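Local coordinates for protein putative NAD(P)H-flavin oxidoreductase (Neisseria meningitidis serogroup A / serotype 4A, PDB 6WT2) that probably reduces nitro compounds such as chloramphenicol with electrons from NAD(P)H, passing them through a bound FMN cofactor, at residues S21-D26 with D166-E171; S52-F57 with C146-I151; Q56-Q61 with V88-K93; S84-F89 with A199-Y204. One frame throughout, in Å; residues are numbered along the deposited sequence.

Contact 1: residues S21-D26 with D166-E171; sequences SCRHYD and DSCPVE. With FMN (flavin mononucleotide), chain G.
Ser21 and Cys22, in the loop between helices 9-16 and 33-44, lie across Cys168 and its neighbours on strand 166-170, a buried loop-on-strand contact at one margin of the sheet. One backbone bond joins the two: the N-H of Cys22 reaches Ser167 O over 2.9 Å. Around it Ser21, Cys22 and Cys168 are small enough for a close fit. Cys168 turns its SG anti to the backbone N (chi1 -169°), which brings the sulfur 3.8 Å from Ser21 CB and beside the flavin. The Tyr25 ring carries Cys22 SG over one face, near its rim, while its hydroxyl passes close to the Ser167 carbonyl carbon and is hydrogen-bonded to Thr201.

Both segments then turn to FMN. Ser21 grips the phosphate twice, N to O2P and OG to O1P, each at 2.8 Å. Arg23 bends at chi2 (86°), and its guanidinium meets the pyrimidine end of the flavin: NE binds O2 at 2.8 Å with a nearly straight bond (165°) and NH2 binds N1 at 3.2 Å, while Ser21 CB covers part of one guanidinium face. A positive charge here would be expected to favour electron density at N1 and O2 of the reduced flavin. From the strand, Pro169 sets CG 3.4 Å from C9 of the flavin, and the N-H of Glu171 binds N5 at 3.0 Å. The Glu171 carboxylate meets Tyr150 and also Ser49, Trp144 and Gln148 of the second subunit. These form part of the FMN site characteristic of the dimeric nitroreductase family, completed by Arg19, Gly75, Gly172 and Arg214.

Contact 2: residues S52-F57 with C146-I151; sequences SEPWQF and CRQTYI. With FMN (flavin mononucleotide), chain K.
Trp55, which opens strand 55-59, and Pro54 just before it press on one turn of helix 138-162 through Gln148 and Thr149. The tight part is mostly hydrocarbon, with one carbonyl at the indole edge, and closes without any hydrogen bond between the segments. With CG between its backbone N and carbonyl carbon (chi1 45°), the crowded position, Trp55 points the CZ3 corner of its ring edge at Gln148 O, 3.5 Å away. Glu53 CA lies over the centre of one indole face, and Phe57 CZ over the rim of the other. Beside the ring, Trp55 CB meets the methyl CG2 of Thr149 at 3.9 Å; Thr149 turns OG1 back to Cys146 O (2.6 Å). Pro54, centre of an inverse gamma turn, lays CG 3.8 Å from Gln148 CB, the side chains crossing at about a right angle.

The far side is sparser, though also buried: few atoms meet the methyls of a flavin held largely by the second subunit. Gln148 OE1 comes 3.4 Å from C7M, and Ile151 CD1 is 3.5 Å from C8M. The Gln148 amide is satisfied by Ser49 and Trp144 of its own chain and Glu171 of the second subunit, so it can sit beside methyls with its polar atoms paired.

Contact 3: residues Q56-Q61 with V88-K93; sequences QFVVVQ and VFLAKK
Phe57 and Phe89 face each other as a non-hydrogen-bonded pair in an antiparallel ladder, flanked by the hydrogen-bonded pairs Gln56-Leu90 and Val58-Val88. Strands 55-59 and 85-92 are neighbours in the sheet of the nitroreductase fold; the axes of 56-59 and 88-92 pass 4.8 Å apart, at 152°. Four backbone bonds tie them, among them Leu90 N to Gln56 O at 2.9 Å, nearly straight at 175°.

Each face of the ladder has its own relief. On the Phe57 and Phe89 side the bumps are two rings, neither stacked nor edge-to-face: their planes stand 71° apart with centroids at 5.5 Å, and the CD1-CE1 side of one lies obliquely against that of the other. Flat, wide groups suit this side, where Phe89 also meets Leu153 and Met156 of helix 138-162.

The other face is filled by branched aliphatic chains: beta-branched valines suit the extended backbone, and Leu90 reaches further with its fork. Val58 sets CG2, anti to its carbonyl carbon, against that fork, 3.7 Å from both CG and CD1 of Leu90. Leu90 CD1 also touches Gln56 CB at 3.9 Å, so the aliphatic root of the glutamine extends this surface. Beyond the end of the strand, Val60 CG2 still meets Val88 CG2 at 4.1 Å. Leu188 and Phe189 lie over this face.

The outer edge of 55-59 is not a free margin: Phe57, Val58 and Val59 pair in parallel with a strand of the second subunit. The Val58 side chain comes nearest to 88-93 with its methine, CB lying 3.4 Å from Val88 O.

Contact 4: residues S84-F89 with A199-Y204; sequences SHLVVF and AATFGY
Ser84 and His85 both face Phe202, a classic beta bulge that puts an extra residue at the start of strand 85-92. Phe202 O takes the N-H of His85 at 3.0 Å in a nearly straight bond (174°). Within the bulge Ser84 OG lies in the plane of the imidazole, 2.8 Å from His85 ND1, and also accepts Ile31 N, so two partners fix the serine hydroxyl. Gly203 follows Phe202 beside the bulge; a beta carbon there would come tight against Ser84 N.

These are the two inner strands, 85-92 and 194-203, of the four-stranded antiparallel sheet of the nitroreductase fold. The ladder starts with His85-Phe202 at the bulge and goes on regularly to the hydrogen-bonded pair Val87-Ala200. At the next pair Val88 CA and Ala199 CA are only 4.3 Å apart, consistent with the small alanine, and Ala199 CA is 3.2 Å from Val87 O in a CA-H...O contact. On one face Leu86, with CG anti to the backbone N (chi1 168°), carries CD1 over to strand 194-203, 3.4 Å from Ala200 O and 4.0 Å from Thr201 CG2. On the other face Val87 CG2 meets Phe202 CE2 at 3.9 Å, and the ring of Phe89 turns its edge to the methyl of Ala200, with Val87 CG1 above the rim of one of its faces. Leu153 and Met156 of helix 138-162 and Ile39 of helix 33-44 pack against this aromatic side.

All four contacts reach one antiparallel sheet, ordered 55-59, 85-92, 194-203, 166-170. Contact 3 joins the first two strands and contact 4 the middle two; they share Val88 and Phe89, their centres 11 Å apart. Contact 1 lays a loop on the far strand, 8 Å from contact 4 centre to centre, tied to it by Asp166 N to Gly203 O. Contact 2 seats helix 138-162 against the start of strand 55-59; its centre is 20 Å from that of contact 1, yet the two meet through Tyr150 and Glu171. Along the chain, contacts 2 and 3 fall between the two segments of contact 1. Each subunit thus serves two flavins, one at contact 1 and the other beside contact 2.

Contact 1: residues S21-D26 with D166-E171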
# COMPACT_ATOMS: atom_id res chain seq x y z
N SER A 21 -6.72 -2.09 -14.14
CA SER A 21 -5.38 -2.45 -14.60
C SER A 21 -5.36 -2.50 -16.13
O SER A 21 -6.20 -3.16 -16.75
CB SER A 21 -4.95 -3.78 -14.01
OG SER A 21 -4.67 -3.61 -12.63
N CYS A 22 -4.41 -1.78 -16.72
CA CYS A 22 -4.30 -1.64 -18.16
C CYS A 22 -3.01 -2.30 -18.64
O CYS A 22 -1.92 -1.91 -18.21
CB CYS A 22 -4.32 -0.16 -18.55
SG CYS A 22 -3.98 0.16 -20.30
N ARG A 23 -3.13 -3.28 -19.55
CA ARG A 23 -1.95 -3.95 -20.06
C ARG A 23 -1.51 -3.46 -21.42
O ARG A 23 -0.39 -3.78 -21.85
CB ARG A 23 -2.17 -5.47 -20.12
CG ARG A 23 -2.06 -6.13 -18.76
CD ARG A 23 -3.39 -6.10 -18.02
NE ARG A 23 -3.29 -6.74 -16.72
CZ ARG A 23 -4.34 -7.04 -15.95
NH1 ARG A 23 -5.56 -6.75 -16.37
NH2 ARG A 23 -4.16 -7.62 -14.78
N HIS A 24 -2.33 -2.65 -22.09
CA HIS A 24 -2.10 -2.26 -23.48
C HIS A 24 -2.43 -0.79 -23.64
O HIS A 24 -3.61 -0.41 -23.58
CB HIS A 24 -2.94 -3.11 -24.43
CG HIS A 24 -2.71 -4.57 -24.28
ND1 HIS A 24 -1.58 -5.20 -24.77
CD2 HIS A 24 -3.44 -5.53 -23.67
CE1 HIS A 24 -1.64 -6.49 -24.48
NE2 HIS A 24 -2.75 -6.71 -23.81
N TYR A 25 -1.41 0.01 -23.88
CA TYR A 25 -1.56 1.46 -23.94
C TYR A 25 -1.50 1.93 -25.38
O TYR A 25 -1.03 1.22 -26.27
CB TYR A 25 -0.46 2.14 -23.13
CG TYR A 25 -0.50 1.84 -21.65
CD1 TYR A 25 -1.31 2.58 -20.80
CD2 TYR A 25 0.31 0.84 -21.11
CE1 TYR A 25 -1.33 2.33 -19.42
CE2 TYR A 25 0.29 0.58 -19.74
CZ TYR A 25 -0.52 1.33 -18.91
OH TYR A 25 -0.53 1.09 -17.55
N ASP A 26 -1.99 3.15 -25.59
CA ASP A 26 -1.82 3.84 -26.87
C ASP A 26 -0.38 4.34 -26.96
O ASP A 26 0.00 5.30 -26.28
CB ASP A 26 -2.82 4.99 -26.98
CG ASP A 26 -2.79 5.67 -28.35
OD1 ASP A 26 -1.74 5.61 -29.04
OD2 ASP A 26 -3.81 6.27 -28.73
N ASP A 166 -4.48 6.12 -17.17
CA ASP A 166 -4.55 4.70 -16.85
C ASP A 166 -3.23 4.24 -16.26
O ASP A 166 -2.19 4.90 -16.40
CB ASP A 166 -4.88 3.89 -18.10
CG ASP A 166 -6.29 4.13 -18.59
OD1 ASP A 166 -7.24 3.72 -17.90
OD2 ASP A 166 -6.46 4.75 -19.67
N SER A 167 -3.27 3.07 -15.61
CA SER A 167 -2.08 2.51 -14.98
C SER A 167 -2.23 1.00 -14.86
O SER A 167 -3.28 0.43 -15.17
CB SER A 167 -1.83 3.15 -13.60
OG SER A 167 -2.96 2.97 -12.76
N CYS A 168 -1.14 0.35 -14.42
CA CYS A 168 -1.16 -1.07 -14.03
C CYS A 168 -0.08 -1.27 -12.97
O CYS A 168 1.07 -0.86 -13.21
CB CYS A 168 -0.91 -2.03 -15.20
SG CYS A 168 -1.24 -3.80 -14.81
N PRO A 169 -0.39 -1.87 -11.83
CA PRO A 169 0.66 -2.28 -10.89
C PRO A 169 1.32 -3.55 -11.41
O PRO A 169 0.70 -4.36 -12.10
CB PRO A 169 -0.11 -2.54 -9.58
CG PRO A 169 -1.62 -2.56 -9.96
CD PRO A 169 -1.71 -2.42 -11.46
N VAL A 170 2.60 -3.72 -11.09
CA VAL A 170 3.38 -4.81 -11.69
C VAL A 170 4.31 -5.45 -10.67
O VAL A 170 5.23 -4.79 -10.16
CB VAL A 170 4.20 -4.34 -12.91
CG1 VAL A 170 5.02 -5.52 -13.46
CG2 VAL A 170 3.30 -3.77 -14.00
N GLU A 171 4.10 -6.74 -10.41
CA GLU A 171 5.05 -7.60 -9.71
C GLU A 171 5.63 -8.67 -10.62
O GLU A 171 6.53 -9.40 -10.19
CB GLU A 171 4.40 -8.29 -8.50
CG GLU A 171 4.27 -7.43 -7.26
CD GLU A 171 3.42 -8.12 -6.19
OE1 GLU A 171 2.96 -9.26 -6.44
OE2 GLU A 171 3.22 -7.55 -5.10
N1 FMN G . -1.17 -7.19 -13.72
C2 FMN G . -0.38 -7.68 -14.71
O2 FMN G . -0.89 -7.84 -15.84
N3 FMN G . 0.92 -7.95 -14.54
C4 FMN G . 1.52 -7.85 -13.34
O4 FMN G . 2.75 -8.03 -13.19
C4A FMN G . 0.73 -7.34 -12.21
N5 FMN G . 1.25 -7.30 -10.97
C5A FMN G . 0.54 -6.74 -9.96
C6 FMN G . 1.20 -6.40 -8.77
C7 FMN G . 0.47 -5.84 -7.74
C7M FMN G . 1.15 -5.47 -6.43
C8 FMN G . -0.98 -5.55 -7.91
C8M FMN G . -1.72 -4.83 -6.81
C9 FMN G . -1.61 -5.82 -9.11
C9A FMN G . -0.88 -6.35 -10.17
N10 FMN G . -1.50 -6.60 -11.42
C10 FMN G . -0.72 -7.13 -12.45
C1' FMN G . -2.91 -6.24 -11.64
C2' FMN G . -3.88 -7.27 -11.04
O2' FMN G . -3.94 -8.47 -11.84
C3' FMN G . -5.23 -6.57 -10.91
O3' FMN G . -5.09 -5.48 -9.97
C4' FMN G . -6.39 -7.45 -10.42
O4' FMN G . -6.56 -8.55 -11.30
C5' FMN G . -7.68 -6.64 -10.33
O5' FMN G . -8.01 -6.08 -11.60
P FMN G . -8.24 -4.49 -11.69
O1P FMN G . -6.98 -3.96 -11.04
O2P FMN G . -8.39 -4.11 -13.13
O3P FMN G . -9.44 -4.14 -10.85

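Contact 2: residues S52-F57 with C146-I151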
# COMPACT_ATOMS: atom_id res chain seq x y z
N SER A 52 9.08 7.67 7.67
CA SER A 52 10.36 7.23 7.13
C SER A 52 10.52 7.53 5.64
O SER A 52 11.65 7.75 5.18
CB SER A 52 10.52 5.73 7.38
OG SER A 52 9.41 5.03 6.83
N GLU A 53 9.42 7.54 4.88
CA GLU A 53 9.46 7.75 3.43
C GLU A 53 10.52 6.86 2.78
O GLU A 53 11.41 7.36 2.08
CB GLU A 53 9.73 9.22 3.11
CG GLU A 53 8.69 10.18 3.66
CD GLU A 53 9.10 11.64 3.50
OE1 GLU A 53 9.40 12.05 2.35
OE2 GLU A 53 9.11 12.38 4.52
N PRO A 54 10.46 5.55 2.99
CA PRO A 54 11.61 4.69 2.69
C PRO A 54 11.63 4.26 1.23
O PRO A 54 11.85 3.09 0.93
CB PRO A 54 11.39 3.50 3.62
CG PRO A 54 9.88 3.34 3.59
CD PRO A 54 9.31 4.76 3.48
N TRP A 55 11.40 5.20 0.32
CA TRP A 55 11.20 4.88 -1.07
C TRP A 55 12.04 5.77 -1.97
O TRP A 55 12.42 6.89 -1.60
CB TRP A 55 9.73 5.02 -1.47
CG TRP A 55 9.04 6.29 -0.95
CD1 TRP A 55 9.39 7.59 -1.21
CD2 TRP A 55 7.87 6.34 -0.14
NE1 TRP A 55 8.50 8.44 -0.58
CE2 TRP A 55 7.56 7.69 0.07
CE3 TRP A 55 7.05 5.35 0.42
CZ2 TRP A 55 6.47 8.09 0.83
CZ3 TRP A 55 5.97 5.75 1.19
CH2 TRP A 55 5.68 7.10 1.38
N GLN A 56 12.36 5.24 -3.15
CA GLN A 56 12.79 6.02 -4.31
C GLN A 56 11.88 5.62 -5.46
O GLN A 56 11.44 4.47 -5.53
CB GLN A 56 14.25 5.73 -4.69
CG GLN A 56 15.24 5.95 -3.59
CD GLN A 56 15.60 7.41 -3.43
OE1 GLN A 56 14.95 8.15 -2.70
NE2 GLN A 56 16.65 7.83 -4.14
N PHE A 57 11.60 6.56 -6.37
CA PHE A 57 10.80 6.27 -7.57
C PHE A 57 11.73 6.35 -8.78
O PHE A 57 12.17 7.45 -9.15
CB PHE A 57 9.64 7.26 -7.74
CG PHE A 57 8.79 7.45 -6.51
CD1 PHE A 57 8.49 6.39 -5.67
CD2 PHE A 57 8.29 8.71 -6.20
CE1 PHE A 57 7.72 6.57 -4.53
CE2 PHE A 57 7.51 8.90 -5.05
CZ PHE A 57 7.24 7.83 -4.22
N CYS A 146 9.16 -2.10 2.16
CA CYS A 146 8.35 -2.43 0.98
C CYS A 146 6.86 -2.20 1.21
O CYS A 146 6.16 -1.71 0.31
CB CYS A 146 8.59 -3.89 0.56
SG CYS A 146 10.23 -4.18 -0.20
N ARG A 147 6.35 -2.54 2.39
CA ARG A 147 4.93 -2.29 2.67
C ARG A 147 4.59 -0.82 2.50
O ARG A 147 3.56 -0.48 1.89
CB ARG A 147 4.56 -2.75 4.08
CG ARG A 147 4.69 -4.25 4.35
CD ARG A 147 4.49 -4.49 5.84
NE ARG A 147 4.55 -5.89 6.21
CZ ARG A 147 3.88 -6.40 7.24
NH1 ARG A 147 3.10 -5.61 7.97
NH2 ARG A 147 3.98 -7.69 7.53
N GLN A 148 5.44 0.07 3.03
CA GLN A 148 5.19 1.50 2.89
C GLN A 148 5.10 1.90 1.42
O GLN A 148 4.25 2.71 1.04
CB GLN A 148 6.27 2.32 3.61
CG GLN A 148 6.74 1.77 4.98
CD GLN A 148 5.60 1.58 5.98
OE1 GLN A 148 4.73 2.45 6.13
NE2 GLN A 148 5.61 0.45 6.67
N THR A 149 5.96 1.33 0.56
CA THR A 149 5.96 1.72 -0.84
C THR A 149 4.67 1.35 -1.55
O THR A 149 4.33 1.97 -2.57
CB THR A 149 7.14 1.10 -1.59
OG1 THR A 149 6.93 -0.31 -1.78
CG2 THR A 149 8.46 1.34 -0.85
N TYR A 150 3.95 0.36 -1.05
CA TYR A 150 2.68 -0.01 -1.66
C TYR A 150 1.59 1.02 -1.34
O TYR A 150 0.59 1.09 -2.07
CB TYR A 150 2.26 -1.41 -1.23
CG TYR A 150 2.91 -2.55 -2.01
CD1 TYR A 150 2.14 -3.45 -2.75
CD2 TYR A 150 4.29 -2.74 -2.00
CE1 TYR A 150 2.73 -4.50 -3.46
CE2 TYR A 150 4.88 -3.78 -2.71
CZ TYR A 150 4.10 -4.65 -3.43
OH TYR A 150 4.69 -5.68 -4.13
N ILE A 151 1.76 1.80 -0.27
CA ILE A 151 0.87 2.94 -0.04
C ILE A 151 1.06 3.97 -1.14
O ILE A 151 0.09 4.44 -1.74
CB ILE A 151 1.15 3.56 1.34
CG1 ILE A 151 1.04 2.52 2.45
CG2 ILE A 151 0.21 4.75 1.57
CD1 ILE A 151 1.39 3.10 3.82
N1 FMN K . 1.08 7.33 13.62
C2 FMN K . 0.85 7.09 14.94
O2 FMN K . 0.66 8.07 15.69
N3 FMN K . 0.96 5.87 15.49
C4 FMN K . 1.21 4.77 14.75
O4 FMN K . 1.21 3.62 15.24
C4A FMN K . 1.41 4.95 13.30
N5 FMN K . 1.82 3.92 12.53
C5A FMN K . 1.89 4.08 11.20
C6 FMN K . 1.93 2.95 10.39
C7 FMN K . 2.05 3.12 9.02
C7M FMN K . 2.09 1.91 8.13
C8 FMN K . 1.88 4.47 8.43
C8M FMN K . 1.87 4.68 6.94
C9 FMN K . 1.83 5.60 9.24
C9A FMN K . 1.73 5.43 10.60
N10 FMN K . 1.58 6.56 11.42
C10 FMN K . 1.42 6.33 12.79
C1' FMN K . 1.45 7.91 10.86
C2' FMN K . 2.81 8.47 10.42
O2' FMN K . 3.54 8.92 11.57
C3' FMN K . 2.56 9.64 9.49
O3' FMN K . 1.97 9.13 8.29
C4' FMN K . 3.85 10.39 9.12
O4' FMN K . 4.44 10.86 10.34
C5' FMN K . 3.53 11.56 8.20
O5' FMN K . 2.46 12.33 8.77
P FMN K . 1.16 12.63 7.88
O1P FMN K . 1.68 13.28 6.64
O2P FMN K . 0.29 13.49 8.76
O3P FMN K . 0.59 11.24 7.67

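Contact 3: residues Q56-Q61 with V88-K93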
# COMPACT_ATOMS: atom_id res chain seq x y z
N GLN A 56 12.36 5.24 -3.15
CA GLN A 56 12.79 6.02 -4.31
C GLN A 56 11.88 5.62 -5.46
O GLN A 56 11.44 4.47 -5.53
CB GLN A 56 14.25 5.73 -4.69
CG GLN A 56 15.24 5.95 -3.59
CD GLN A 56 15.60 7.41 -3.43
OE1 GLN A 56 14.95 8.15 -2.70
NE2 GLN A 56 16.65 7.83 -4.14
N PHE A 57 11.60 6.56 -6.37
CA PHE A 57 10.80 6.27 -7.57
C PHE A 57 11.73 6.35 -8.78
O PHE A 57 12.17 7.45 -9.15
CB PHE A 57 9.64 7.26 -7.74
CG PHE A 57 8.79 7.45 -6.51
CD1 PHE A 57 8.49 6.39 -5.67
CD2 PHE A 57 8.29 8.71 -6.20
CE1 PHE A 57 7.72 6.57 -4.53
CE2 PHE A 57 7.51 8.90 -5.05
CZ PHE A 57 7.24 7.83 -4.22
N VAL A 58 12.04 5.21 -9.38
CA VAL A 58 12.88 5.17 -10.58
C VAL A 58 11.97 5.27 -11.79
O VAL A 58 11.20 4.35 -12.09
CB VAL A 58 13.73 3.89 -10.64
CG1 VAL A 58 14.65 3.93 -11.86
CG2 VAL A 58 14.51 3.71 -9.35
N VAL A 59 12.04 6.40 -12.49
CA VAL A 59 11.24 6.64 -13.69
C VAL A 59 12.05 6.15 -14.88
O VAL A 59 13.11 6.71 -15.19
CB VAL A 59 10.87 8.12 -13.83
CG1 VAL A 59 9.80 8.30 -14.88
CG2 VAL A 59 10.40 8.66 -12.50
N VAL A 60 11.56 5.11 -15.54
CA VAL A 60 12.33 4.40 -16.55
C VAL A 60 11.75 4.80 -17.91
O VAL A 60 10.89 4.13 -18.47
CB VAL A 60 12.30 2.90 -16.32
CG1 VAL A 60 13.16 2.18 -17.35
CG2 VAL A 60 12.78 2.59 -14.91
N GLN A 61 12.26 5.90 -18.45
CA GLN A 61 11.84 6.42 -19.75
C GLN A 61 12.80 6.07 -20.88
O GLN A 61 12.41 6.16 -22.05
CB GLN A 61 11.68 7.94 -19.65
CG GLN A 61 10.64 8.33 -18.61
CD GLN A 61 9.31 7.70 -18.92
OE1 GLN A 61 8.95 6.65 -18.37
NE2 GLN A 61 8.58 8.31 -19.85
N VAL A 88 9.62 2.16 -11.25
CA VAL A 88 10.06 1.04 -10.43
C VAL A 88 10.31 1.60 -9.04
O VAL A 88 11.12 2.53 -8.87
CB VAL A 88 11.32 0.38 -11.00
CG1 VAL A 88 11.79 -0.75 -10.07
CG2 VAL A 88 11.07 -0.13 -12.44
N PHE A 89 9.61 1.06 -8.05
CA PHE A 89 9.70 1.51 -6.68
C PHE A 89 10.83 0.79 -5.97
O PHE A 89 10.91 -0.44 -6.00
CB PHE A 89 8.38 1.26 -5.94
CG PHE A 89 7.21 2.05 -6.46
CD1 PHE A 89 6.78 3.19 -5.80
CD2 PHE A 89 6.54 1.65 -7.62
CE1 PHE A 89 5.69 3.91 -6.27
CE2 PHE A 89 5.46 2.37 -8.11
CZ PHE A 89 5.03 3.49 -7.43
N LEU A 90 11.70 1.56 -5.32
CA LEU A 90 12.74 1.02 -4.46
C LEU A 90 12.35 1.22 -3.01
O LEU A 90 11.76 2.24 -2.65
CB LEU A 90 14.08 1.72 -4.70
CG LEU A 90 14.56 1.80 -6.15
CD1 LEU A 90 15.92 2.58 -6.17
CD2 LEU A 90 14.66 0.43 -6.78
N ALA A 91 12.72 0.26 -2.16
CA ALA A 91 12.53 0.40 -0.73
C ALA A 91 13.89 0.40 -0.03
O ALA A 91 14.84 -0.26 -0.46
CB ALA A 91 11.62 -0.72 -0.19
N LYS A 92 13.97 1.16 1.06
CA LYS A 92 15.21 1.24 1.84
C LYS A 92 15.56 -0.10 2.47
O LYS A 92 14.70 -0.76 3.08
CB LYS A 92 15.05 2.29 2.93
CG LYS A 92 16.36 2.65 3.61
CD LYS A 92 17.29 3.35 2.62
CE LYS A 92 18.69 3.61 3.19
NZ LYS A 92 19.48 2.34 3.31
N LYS A 93 16.82 -0.50 2.34
CA LYS A 93 17.37 -1.64 3.07
C LYS A 93 17.95 -1.20 4.41
O LYS A 93 18.47 -0.08 4.55
CB LYS A 93 18.46 -2.35 2.26
CG LYS A 93 17.95 -3.01 0.97
CD LYS A 93 19.04 -3.85 0.32
CE LYS A 93 18.53 -4.57 -0.92
NZ LYS A 93 19.62 -5.30 -1.63

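Contact 4: residues S84-F89 with A199-Y204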
# COMPACT_ATOMS: atom_id res chain seq x y z
N SER A 84 3.36 5.12 -21.60
CA SER A 84 3.97 6.44 -21.52
C SER A 84 5.10 6.45 -20.49
O SER A 84 6.24 6.85 -20.80
CB SER A 84 2.92 7.49 -21.17
OG SER A 84 3.52 8.75 -20.98
N HIS A 85 4.81 6.03 -19.27
CA HIS A 85 5.76 6.07 -18.18
C HIS A 85 5.81 4.72 -17.46
O HIS A 85 4.83 3.98 -17.43
CB HIS A 85 5.41 7.17 -17.16
CG HIS A 85 5.71 8.56 -17.64
ND1 HIS A 85 5.02 9.16 -18.67
CD2 HIS A 85 6.61 9.47 -17.21
CE1 HIS A 85 5.49 10.38 -18.86
NE2 HIS A 85 6.45 10.60 -17.98
N LEU A 86 6.98 4.43 -16.90
CA LEU A 86 7.20 3.28 -16.03
C LEU A 86 7.91 3.76 -14.77
O LEU A 86 8.89 4.50 -14.85
CB LEU A 86 8.05 2.22 -16.74
CG LEU A 86 8.62 1.08 -15.90
CD1 LEU A 86 7.54 0.18 -15.32
CD2 LEU A 86 9.60 0.27 -16.75
N VAL A 87 7.41 3.33 -13.61
CA VAL A 87 8.03 3.63 -12.32
C VAL A 87 8.37 2.31 -11.66
O VAL A 87 7.52 1.42 -11.55
CB VAL A 87 7.10 4.47 -11.42
CG1 VAL A 87 7.75 4.73 -10.06
CG2 VAL A 87 6.74 5.79 -12.09
N VAL A 88 9.62 2.16 -11.25
CA VAL A 88 10.06 1.04 -10.43
C VAL A 88 10.31 1.60 -9.04
O VAL A 88 11.12 2.53 -8.87
CB VAL A 88 11.32 0.38 -11.00
CG1 VAL A 88 11.79 -0.75 -10.07
CG2 VAL A 88 11.07 -0.13 -12.44
N PHE A 89 9.61 1.06 -8.05
CA PHE A 89 9.70 1.51 -6.68
C PHE A 89 10.83 0.79 -5.97
O PHE A 89 10.91 -0.44 -6.00
CB PHE A 89 8.38 1.26 -5.94
CG PHE A 89 7.21 2.05 -6.46
CD1 PHE A 89 6.78 3.19 -5.80
CD2 PHE A 89 6.54 1.65 -7.62
CE1 PHE A 89 5.69 3.91 -6.27
CE2 PHE A 89 5.46 2.37 -8.11
CZ PHE A 89 5.03 3.49 -7.43
N ALA A 199 6.56 -2.36 -9.28
CA ALA A 199 6.59 -1.43 -10.40
C ALA A 199 5.17 -1.03 -10.77
O ALA A 199 4.19 -1.63 -10.31
CB ALA A 199 7.32 -2.04 -11.62
N ALA A 200 5.06 0.01 -11.59
CA ALA A 200 3.77 0.44 -12.12
C ALA A 200 3.98 1.07 -13.50
O ALA A 200 4.96 1.78 -13.70
CB ALA A 200 3.09 1.46 -11.21
N THR A 201 3.05 0.83 -14.41
CA THR A 201 3.02 1.51 -15.70
C THR A 201 1.92 2.56 -15.68
O THR A 201 0.94 2.46 -14.95
CB THR A 201 2.78 0.51 -16.84
OG1 THR A 201 1.52 -0.18 -16.66
CG2 THR A 201 3.90 -0.53 -16.87
N PHE A 202 2.09 3.58 -16.52
CA PHE A 202 1.11 4.66 -16.65
C PHE A 202 0.99 5.08 -18.10
O PHE A 202 1.99 5.14 -18.82
CB PHE A 202 1.49 5.91 -15.84
CG PHE A 202 1.60 5.67 -14.37
CD1 PHE A 202 0.52 5.91 -13.53
CD2 PHE A 202 2.80 5.24 -13.81
CE1 PHE A 202 0.63 5.69 -12.16
CE2 PHE A 202 2.92 5.03 -12.45
CZ PHE A 202 1.83 5.24 -11.62
N GLY A 203 -0.23 5.42 -18.50
CA GLY A 203 -0.46 5.88 -19.86
C GLY A 203 -1.94 6.01 -20.14
O GLY A 203 -2.75 6.18 -19.22
N TYR A 204 -2.28 5.93 -21.42
CA TYR A 204 -3.65 6.02 -21.88
C TYR A 204 -4.03 4.71 -22.57
O TYR A 204 -3.31 4.27 -23.47
CB TYR A 204 -3.82 7.22 -22.80
CG TYR A 204 -3.49 8.53 -22.13
CD1 TYR A 204 -4.46 9.19 -21.38
CD2 TYR A 204 -2.22 9.10 -22.23
CE1 TYR A 204 -4.17 10.39 -20.75
CE2 TYR A 204 -1.93 10.31 -21.60
CZ TYR A 204 -2.92 10.95 -20.86
OH TYR A 204 -2.66 12.14 -20.23